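Local coordinates for fluoroacetyl coenzyme A thioesterase (Streptomyces cattleya, PDB 3KUV) that hydrolyses fluoroacetyl-CoA to fluoroacetate and CoA, sparing citrate synthase and conferring fluoroacetate resistance, while not using acetyl-CoA as a substrate, at the interface of chains A and B. Numbering follows the deposited sequence. Chains: chain A/B, Fluoroacetyl coenzyme A thioesterase.

Contact 1: the interface of chains A and B. Residues chain A 128, 132, 135-137; chain B 39, 81-82, 84.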
ATOM      1  N   PHE A 128       2.487 -22.943   2.331  1.00 19.82           N
ATOM      2  CA  PHE A 128       3.034 -21.622   2.145  1.00 20.37           C
ATOM      3  C   PHE A 128       4.074 -21.265   3.248  1.00 18.38           C
ATOM      4  O   PHE A 128       5.163 -20.774   2.943  1.00 17.24           O
ATOM      5  CB  PHE A 128       1.907 -20.587   2.018  1.00 15.95           C
ATOM      6  CG  PHE A 128       2.441 -19.145   1.945  1.00 17.38           C
ATOM      7  CD1 PHE A 128       2.947 -18.683   0.778  1.00 19.63           C
ATOM      8  CD2 PHE A 128       2.440 -18.363   3.068  1.00 17.15           C
ATOM      9  CE1 PHE A 128       3.496 -17.330   0.711  1.00 18.64           C
ATOM     10  CE2 PHE A 128       2.943 -17.009   2.976  1.00 17.63           C
ATOM     11  CZ  PHE A 128       3.446 -16.539   1.798  1.00 19.62           C
ATOM     12  N   VAL A 132       8.090 -20.222   2.937  1.00 21.55           N
ATOM     13  CA  VAL A 132       8.562 -18.935   3.545  1.00 23.43           C
ATOM     14  C   VAL A 132       9.787 -19.259   4.396  1.00 23.05           C
ATOM     15  O   VAL A 132      10.798 -18.570   4.306  1.00 23.85           O
ATOM     16  CB  VAL A 132       7.504 -18.204   4.357  1.00 20.52           C
ATOM     17  CG1 VAL A 132       8.124 -16.977   5.150  1.00 20.13           C
ATOM     18  CG2 VAL A 132       6.342 -17.694   3.459  1.00 22.01           C
ATOM     19  N   LYS A 135      13.256 -19.486   2.752  1.00 23.33           N
ATOM     20  CA  LYS A 135      13.951 -18.259   2.368  1.00 23.59           C
ATOM     21  C   LYS A 135      14.114 -17.307   3.560  1.00 22.59           C
ATOM     22  O   LYS A 135      14.514 -16.180   3.354  1.00 22.26           O
ATOM     23  CB  LYS A 135      13.314 -17.543   1.148  1.00 22.81           C
ATOM     24  CG  LYS A 135      11.870 -17.210   1.353  1.00 22.00           C
ATOM     25  CD  LYS A 135      11.178 -16.505   0.107  1.00 19.64           C
ATOM     26  CE  LYS A 135      11.790 -15.142  -0.209  1.00 14.52           C
ATOM     27  NZ  LYS A 135      10.955 -14.470  -1.304  1.00 14.04           N
ATOM     28  N   THR A 136      13.916 -17.785   4.800  1.00 22.69           N
ATOM     29  CA  THR A 136      14.096 -17.001   5.998  1.00 24.53           C
ATOM     30  C   THR A 136      15.562 -17.170   6.494  1.00 25.93           C
ATOM     31  O   THR A 136      16.009 -18.328   6.656  1.00 27.44           O
ATOM     32  CB  THR A 136      13.161 -17.447   7.107  1.00 24.99           C
ATOM     33  OG1 THR A 136      11.785 -17.374   6.626  1.00 22.62           O
ATOM     34  CG2 THR A 136      13.320 -16.592   8.335  1.00 25.93           C
ATOM     35  N   PRO A 137      16.308 -16.036   6.694  1.00 26.22           N
ATOM     36  CA  PRO A 137      17.714 -16.177   7.206  1.00 27.70           C
ATOM     37  C   PRO A 137      17.759 -16.846   8.582  1.00 29.80           C
ATOM     38  O   PRO A 137      16.878 -16.640   9.400  1.00 29.52           O
ATOM     39  CB  PRO A 137      18.240 -14.721   7.311  1.00 29.22           C
ATOM     40  CG  PRO A 137      17.246 -13.868   6.557  1.00 25.65           C
ATOM     41  CD  PRO A 137      15.886 -14.612   6.590  1.00 25.16           C
TER
ATOM     42  N   VAL B  39       4.816 -12.234   6.931  1.00 12.00           N
ATOM     43  CA  VAL B  39       5.480 -11.799   5.676  1.00 11.66           C
ATOM     44  C   VAL B  39       5.146 -10.310   5.462  1.00 10.00           C
ATOM     45  O   VAL B  39       4.160  -9.791   5.997  1.00 11.86           O
ATOM     46  CB  VAL B  39       4.989 -12.604   4.421  1.00 12.08           C
ATOM     47  CG1 VAL B  39       5.412 -14.096   4.591  1.00 13.24           C
ATOM     48  CG2 VAL B  39       3.470 -12.487   4.208  1.00 14.98           C
ATOM     49  N   PRO B  81       9.847 -12.847   4.229  1.00 10.94           N
ATOM     50  CA  PRO B  81       9.906 -12.843   5.708  1.00 12.43           C
ATOM     51  C   PRO B  81      10.812 -11.752   6.223  1.00 11.68           C
ATOM     52  O   PRO B  81      11.717 -11.295   5.496  1.00 11.82           O
ATOM     53  CB  PRO B  81      10.600 -14.205   5.982  1.00 14.57           C
ATOM     54  CG  PRO B  81      11.501 -14.437   4.792  1.00 14.15           C
ATOM     55  CD  PRO B  81      10.728 -13.827   3.579  1.00 13.44           C
ATOM     56  N   PRO B  82      10.648 -11.415   7.475  1.00 11.57           N
ATOM     57  CA  PRO B  82      11.614 -10.456   8.120  1.00 11.65           C
ATOM     58  C   PRO B  82      13.027 -11.001   8.041  1.00 13.37           C
ATOM     59  O   PRO B  82      13.295 -12.206   8.032  1.00 14.90           O
ATOM     60  CB  PRO B  82      11.155 -10.413   9.563  1.00 14.05           C
ATOM     61  CG  PRO B  82       9.624 -10.782   9.485  1.00 15.30           C
ATOM     62  CD  PRO B  82       9.568 -11.818   8.416  1.00 15.58           C
ATOM     63  N   LEU B  84      15.224 -10.474   5.400  1.00 10.34           N
ATOM     64  CA  LEU B  84      15.749 -10.223   4.033  1.00 10.35           C
ATOM     65  C   LEU B  84      15.796  -8.721   3.748  1.00  9.20           C
ATOM     66  O   LEU B  84      15.104  -7.961   4.397  1.00 11.32           O
ATOM     67  CB  LEU B  84      14.846 -10.902   2.927  1.00 11.13           C
ATOM     68  CG  LEU B  84      14.947 -12.436   3.013  1.00 11.24           C
ATOM     69  CD1 LEU B  84      14.049 -12.974   1.937  1.00 14.33           C
ATOM     70  CD2 LEU B  84      16.348 -13.003   2.766  1.00 14.35           C
TER

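Contact 2: the interface of chains A and B. Residues chain A 36-37; chain B 67-68, 123, 125, 128-129.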
ATOM      1  N   PHE A  36       5.774  14.790   7.813  1.00 27.45           N
ATOM      2  CA  PHE A  36       4.702  14.889   6.836  1.00 23.30           C
ATOM      3  C   PHE A  36       3.351  15.237   7.485  1.00 18.60           C
ATOM      4  O   PHE A  36       3.075  14.789   8.544  1.00 22.45           O
ATOM      5  CB  PHE A  36       4.570  13.594   6.026  1.00 22.33           C
ATOM      6  CG  PHE A  36       3.851  13.830   4.785  1.00 18.99           C
ATOM      7  CD1 PHE A  36       2.490  13.531   4.632  1.00 18.29           C
ATOM      8  CD2 PHE A  36       4.552  14.457   3.754  1.00 18.82           C
ATOM      9  CE1 PHE A  36       1.808  13.837   3.394  1.00 16.54           C
ATOM     10  CE2 PHE A  36       3.939  14.731   2.516  1.00 17.56           C
ATOM     11  CZ  PHE A  36       2.568  14.414   2.312  1.00 17.87           C
ATOM     12  N   PRO A  37       2.463  16.006   6.817  1.00 20.87           N
ATOM     13  CA  PRO A  37       1.100  16.271   7.273  1.00 20.12           C
ATOM     14  C   PRO A  37       0.371  14.969   7.664  1.00 18.38           C
ATOM     15  O   PRO A  37       0.665  13.857   7.132  1.00 17.82           O
ATOM     16  CB  PRO A  37       0.473  16.862   6.024  1.00 22.23           C
ATOM     17  CG  PRO A  37       1.642  17.803   5.535  1.00 18.47           C
ATOM     18  CD  PRO A  37       2.850  16.942   5.735  1.00 21.73           C
TER
ATOM     19  N   SER B  67       5.599  15.924  -1.453  1.00 11.05           N
ATOM     20  CA  SER B  67       4.768  15.270  -2.485  1.00 11.00           C
ATOM     21  C   SER B  67       3.818  14.279  -1.863  1.00 10.63           C
ATOM     22  O   SER B  67       3.998  13.820  -0.708  1.00 12.06           O
ATOM     23  CB  SER B  67       5.666  14.595  -3.590  1.00 11.59           C
ATOM     24  OG  SER B  67       6.382  13.491  -2.950  1.00 12.22           O
ATOM     25  N   LEU B  68       2.831  13.894  -2.667  1.00 10.58           N
ATOM     26  CA  LEU B  68       1.859  12.876  -2.307  1.00 12.36           C
ATOM     27  C   LEU B  68       1.845  11.809  -3.392  1.00  9.87           C
ATOM     28  O   LEU B  68       2.116  12.103  -4.571  1.00 11.17           O
ATOM     29  CB  LEU B  68       0.441  13.471  -2.298  1.00 13.42           C
ATOM     30  CG  LEU B  68       0.162  14.534  -1.241  1.00 17.31           C
ATOM     31  CD1 LEU B  68      -1.157  15.252  -1.587  1.00 22.27           C
ATOM     32  CD2 LEU B  68       0.201  13.983   0.218  1.00 20.45           C
ATOM     33  N   ILE B 123       3.612  19.098  -3.807  1.00 10.29           N
ATOM     34  CA  ILE B 123       2.668  19.907  -2.968  1.00 11.53           C
ATOM     35  C   ILE B 123       3.471  20.949  -2.207  1.00 12.73           C
ATOM     36  O   ILE B 123       4.652  20.745  -1.892  1.00 13.54           O
ATOM     37  CB  ILE B 123       1.778  19.098  -2.017  1.00 11.97           C
ATOM     38  CG1 ILE B 123       2.612  18.240  -1.064  1.00 13.11           C
ATOM     39  CG2 ILE B 123       0.698  18.275  -2.792  1.00 13.04           C
ATOM     40  CD1 ILE B 123       1.786  17.756   0.123  1.00 13.32           C
ATOM     41  N   LEU B 125       3.860  22.065   1.266  1.00 15.85           N
ATOM     42  CA  LEU B 125       3.481  21.417   2.538  1.00 15.34           C
ATOM     43  C   LEU B 125       2.553  22.259   3.447  1.00 18.74           C
ATOM     44  O   LEU B 125       1.536  21.733   3.945  1.00 17.96           O
ATOM     45  CB  LEU B 125       4.743  20.940   3.380  1.00 16.80           C
ATOM     46  CG  LEU B 125       5.433  19.801   2.611  1.00 17.15           C
ATOM     47  CD1 LEU B 125       6.811  19.573   3.266  1.00 21.58           C
ATOM     48  CD2 LEU B 125       4.636  18.512   2.589  1.00 20.07           C
ATOM     49  N   PHE B 128      -0.939  22.727   1.923  1.00 12.76           N
ATOM     50  CA  PHE B 128      -1.680  21.487   1.975  1.00 11.78           C
ATOM     51  C   PHE B 128      -2.097  21.132   3.408  1.00 13.23           C
ATOM     52  O   PHE B 128      -3.239  20.759   3.641  1.00 13.58           O
ATOM     53  CB  PHE B 128      -0.796  20.344   1.326  1.00 13.29           C
ATOM     54  CG  PHE B 128      -1.422  18.947   1.458  1.00 12.08           C
ATOM     55  CD1 PHE B 128      -2.473  18.532   0.633  1.00 15.48           C
ATOM     56  CD2 PHE B 128      -0.975  18.134   2.459  1.00 12.48           C
ATOM     57  CE1 PHE B 128      -3.007  17.316   0.788  1.00 14.69           C
ATOM     58  CE2 PHE B 128      -1.540  16.805   2.597  1.00 15.72           C
ATOM     59  CZ  PHE B 128      -2.509  16.455   1.742  1.00 16.13           C
ATOM     60  N   ASN B 129      -1.147  21.247   4.346  1.00 13.38           N
ATOM     61  CA  ASN B 129      -1.501  21.007   5.742  1.00 13.27           C
ATOM     62  C   ASN B 129      -2.693  21.891   6.224  1.00 13.74           C
ATOM     63  O   ASN B 129      -3.610  21.375   6.918  1.00 15.56           O
ATOM     64  CB  ASN B 129      -0.277  21.350   6.549  0.65 13.85           C
ATOM     65  CG  ASN B 129       0.735  20.327   6.396  0.65 19.66           C
ATOM     66  OD1 ASN B 129       0.345  19.176   6.251  0.65 25.37           O
ATOM     67  ND2 ASN B 129       2.017  20.672   6.453  0.65 25.72           N
TER

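Contact 3: the interface of chains A and B. Residues chain A 26, 33, 42-43, 76; chain B 43, 46-47, 50, 69.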
ATOM      1  N   LEU A  26       3.258   4.930   9.276  1.00 11.39           N
ATOM      2  CA  LEU A  26       3.555   3.751   8.378  1.00 12.35           C
ATOM      3  C   LEU A  26       5.003   3.340   8.392  1.00 11.85           C
ATOM      4  O   LEU A  26       5.334   2.159   8.560  1.00 12.66           O
ATOM      5  CB  LEU A  26       3.010   4.050   6.954  1.00 12.24           C
ATOM      6  CG  LEU A  26       3.055   2.777   6.039  1.00 11.59           C
ATOM      7  CD1 LEU A  26       1.878   1.810   6.360  1.00 12.22           C
ATOM      8  CD2 LEU A  26       2.878   3.264   4.603  1.00 13.15           C
ATOM      9  N   PHE A  33       9.755  10.850   5.906  1.00 27.53           N
ATOM     10  CA  PHE A  33       8.287  10.955   6.193  1.00 26.44           C
ATOM     11  C   PHE A  33       7.955  11.614   7.561  1.00 29.13           C
ATOM     12  O   PHE A  33       6.794  11.750   7.949  1.00 29.55           O
ATOM     13  CB  PHE A  33       7.620   9.548   6.330  1.00 27.02           C
ATOM     14  CG  PHE A  33       7.433   8.756   5.008  1.00 24.55           C
ATOM     15  CD1 PHE A  33       7.617   9.342   3.767  1.00 25.31           C
ATOM     16  CD2 PHE A  33       6.993   7.455   5.060  1.00 28.10           C
ATOM     17  CE1 PHE A  33       7.435   8.615   2.593  1.00 26.48           C
ATOM     18  CE2 PHE A  33       6.742   6.702   3.833  1.00 27.92           C
ATOM     19  CZ  PHE A  33       6.983   7.305   2.623  1.00 24.16           C
ATOM     20  N   SER A  42      -1.269   6.292   2.013  1.00 11.98           N
ATOM     21  CA  SER A  42      -1.701   5.389   0.916  1.00 11.57           C
ATOM     22  C   SER A  42      -1.525   3.918   1.343  1.00  9.76           C
ATOM     23  O   SER A  42      -2.379   3.062   0.984  1.00  9.72           O
ATOM     24  CB  SER A  42      -1.014   5.642  -0.441  1.00 13.37           C
ATOM     25  OG  SER A  42      -1.137   7.032  -0.837  1.00 16.68           O
ATOM     26  N   GLY A  43      -0.434   3.543   2.009  1.00 11.10           N
ATOM     27  CA  GLY A  43      -0.222   2.137   2.323  1.00 10.88           C
ATOM     28  C   GLY A  43      -1.275   1.610   3.308  1.00 10.13           C
ATOM     29  O   GLY A  43      -1.648   0.442   3.279  1.00 10.28           O
ATOM     30  N   HIS A  76      -5.243   7.535  -5.584  1.00  8.63           N
ATOM     31  CA  HIS A  76      -5.460   8.196  -4.284  1.00 10.61           C
ATOM     32  C   HIS A  76      -5.669   9.643  -4.588  1.00  9.75           C
ATOM     33  O   HIS A  76      -4.691  10.333  -4.910  1.00 13.63           O
ATOM     34  CB  HIS A  76      -4.267   7.876  -3.351  1.00 11.70           C
ATOM     35  CG  HIS A  76      -4.564   8.108  -1.878  1.00 11.82           C
ATOM     36  ND1 HIS A  76      -3.693   7.781  -0.870  1.00 13.89           N
ATOM     37  CD2 HIS A  76      -5.705   8.510  -1.288  1.00 12.70           C
ATOM     38  CE1 HIS A  76      -4.280   8.042   0.310  1.00 12.54           C
ATOM     39  NE2 HIS A  76      -5.477   8.537   0.070  1.00 13.55           N
TER
ATOM     40  N   GLY B  43       0.655  -3.314   1.898  1.00  9.94           N
ATOM     41  CA  GLY B  43       0.547  -1.882   2.153  1.00  9.58           C
ATOM     42  C   GLY B  43       1.911  -1.332   2.576  1.00 10.01           C
ATOM     43  O   GLY B  43       2.216  -0.161   2.319  1.00 10.58           O
ATOM     44  N   VAL B  46       3.858  -0.878  -0.634  1.00 10.39           N
ATOM     45  CA  VAL B  46       3.436   0.368  -1.283  1.00 10.24           C
ATOM     46  C   VAL B  46       4.166   1.539  -0.617  1.00 11.44           C
ATOM     47  O   VAL B  46       4.758   2.413  -1.321  1.00 10.59           O
ATOM     48  CB  VAL B  46       1.925   0.479  -1.238  1.00  9.90           C
ATOM     49  CG1 VAL B  46       1.478   1.909  -1.680  1.00 11.88           C
ATOM     50  CG2 VAL B  46       1.240  -0.557  -2.164  1.00 13.15           C
ATOM     51  N   GLY B  47       4.200   1.570   0.728  1.00  9.05           N
ATOM     52  CA  GLY B  47       4.836   2.721   1.398  1.00  9.18           C
ATOM     53  C   GLY B  47       6.343   2.755   1.091  1.00  8.87           C
ATOM     54  O   GLY B  47       6.951   3.841   1.077  1.00 10.07           O
ATOM     55  N   GLU B  50       6.878   4.256  -2.301  1.00 10.18           N
ATOM     56  CA  GLU B  50       6.733   5.702  -2.168  1.00  9.27           C
ATOM     57  C   GLU B  50       8.014   6.292  -1.598  1.00 10.66           C
ATOM     58  O   GLU B  50       8.489   7.319  -2.072  1.00 11.38           O
ATOM     59  CB  GLU B  50       5.555   6.116  -1.248  1.00 11.12           C
ATOM     60  CG  GLU B  50       4.206   5.725  -1.850  1.00 14.21           C
ATOM     61  CD  GLU B  50       3.104   6.540  -1.151  1.00 17.09           C
ATOM     62  OE1 GLU B  50       3.011   7.794  -1.278  1.00 15.53           O
ATOM     63  OE2 GLU B  50       2.247   5.936  -0.406  1.00 22.10           O
ATOM     64  N   GLY B  69       1.652  10.565  -3.006  1.00 10.61           N
ATOM     65  CA  GLY B  69       1.361   9.522  -3.997  1.00  9.95           C
ATOM     66  C   GLY B  69      -0.042   9.612  -4.533  1.00 12.18           C
ATOM     67  O   GLY B  69      -1.004   9.743  -3.695  1.00 13.62           O
TER
HETATM   68  O   HOH W   1       2.090   4.907   1.917  1.00 16.10           O

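Contact 1: the interface of chains A and B
A:Lys135 lies across B:Leu84 and B:Pro81, and most of what it offers the partner chain is hydrocarbon. From CB, CG sits between the backbone N and the carbonyl carbon (chi1 57°); the chain runs on extended through CD, then bends at chi3 (-64°), which brings CE to 3.8 Å from CD1 of B:Leu84 and also near CD of B:Pro81, and the chain continues extended to the amino group NZ. A lysine suits this place because its long methylene chain can pack on apolar groups while carrying a polar tip. The backbone O of A:Lys135 faces the forked end of B:Leu84, with CD1 at 3.5 Å.

B:Pro81 is the central wedge of this patch of the homodimer, a rigid ring lodged against the C-terminal segment of chain A, between A:Val132 and A:Thr136. Its CB touches CG1 of A:Val132 at 3.8 Å, and the two side chains slide past each other in opposite directions. The other methyl of A:Val132, CG2, reaches CG1 of B:Val39 at 3.9 Å; beta-branched residues present two methyls at a fixed spread, well suited to such shallow packing. Beyond helix 125-133, A:Pro137 CG rests 4.0 Å from CD2 of B:Leu84.

The hydroxyl of A:Thr136 lies against the B:Pro81 ring, yet its hydrogen bond stays within chain A: OG1 donates to the carbonyl O of A:Val132 at 2.8 Å, approaching from above the carbonyl plane, 47° out of it.

Contact 2: the interface of chains A and B
A:Phe36 and A:Pro37 reach from a loop of one hot-dog-fold subunit onto the other, meeting the end of strand 112-124, the start of the helix that follows it and strand 65-75. These two residues form the well-covered part, losing 55 and 66 Å² to chain B. With CG of A:Phe36 anti to the backbone N (chi1 -160°), the phenyl ring is directed at chain B, and CD2 of B:Leu68 lies at its edge, in the ring plane; the modelled separation there is too short to be trusted. CE2 of the ring lies 3.8 Å from CD2 of B:Leu125, whose side chain crosses it at about a right angle. The backbone O of B:Ser67 comes to 3.4 Å from CE2. A broad, flat phenylalanine suits this place because its rim can touch several aliphatic branches at once. Within chain A, CD of A:Pro37 covers one face of the ring, offset toward the rim, and may limit how the ring turns. The same CD is 3.9 Å from CD2 of B:Leu125, the methyl that meets the phenyl ring. Proline suits the place because its rigid ring offers a compact apolar surface. The modelled overlap of that ring with the amide of B:Asn129 is doubtful.

The lighter side lies at B:Phe128 and B:Ile123. CE2 of B:Phe128 stands 4.0 Å from CB of A:Pro37, and the residue loses 7 Å². B:Ile123 contributes little to the interface, losing 3 Å² to chain A, with CD1 4.1 Å from CZ of A:Phe36.

Contact 3: the interface of chains A and B
A:Ser42 and B:Glu50 face each other across the dimer interface at the active site, where carboxylate atom OE2 lies 3.3 Å from CB of the serine. This serine is engineered in place of the natural threonine.

Polar links come first. Within chain A, the hydroxyl OG of A:Ser42 is hydrogen-bonded to ND1 of A:His76 at 2.7 Å. The serine torsion sets this up, OG standing anti to the carbonyl carbon and beside the backbone N (chi1 -53°). Between chains, a water molecule makes the bridge: it is 2.9 Å from the backbone N of A:Gly43 and 2.5 Å from OE2 of B:Glu50. The extended glutamate thus reaches, through the water, the backbone N near the start of helix 42-56.

Backbone packing is the second kind. Where the two central helices meet, CA of A:Gly43 is 3.3 Å from the carbonyl O of B:Gly43; glycine lets the helices come this close because no side chain intervenes.

Carbonyl oxygens also meet side chains. O of B:Gly69, a residue of the substrate- and CoA-binding site, faces CB of A:His76 at 3.8 Å, and CZ of A:Phe33 lies 3.8 Å from O of B:Gly47.

Apolar contact is the last kind. CD2 of A:Leu26 packs on CA of B:Gly47 at 3.8 Å, a bulky group fitting over a bare stretch of helix.

Together the two chains build one catalytic site for thioester hydrolysis, with position 42 (threonine in the natural enzyme) and A:His76 from one subunit and B:Glu50 from the other.

The C-alpha centres of contact 1 and contact 2 are about 35 Å apart, on either side of contact 3, which is about 22 Å from contact 1 and 13 Å from contact 2. In contacts 1 and 2 the C-terminal helix of one chain meets the 36-39 segment of the other, with the chains exchanged, so they are neighbouring parts of the same helix-to-loop packing, one from each twin. Contacts 2 and 3 share strand 65-75 of chain B, where B:Leu68 adjoins B:Gly69. The two-fold symmetry gives the dimer two composite active sites. The flanking packing may help to hold them in register.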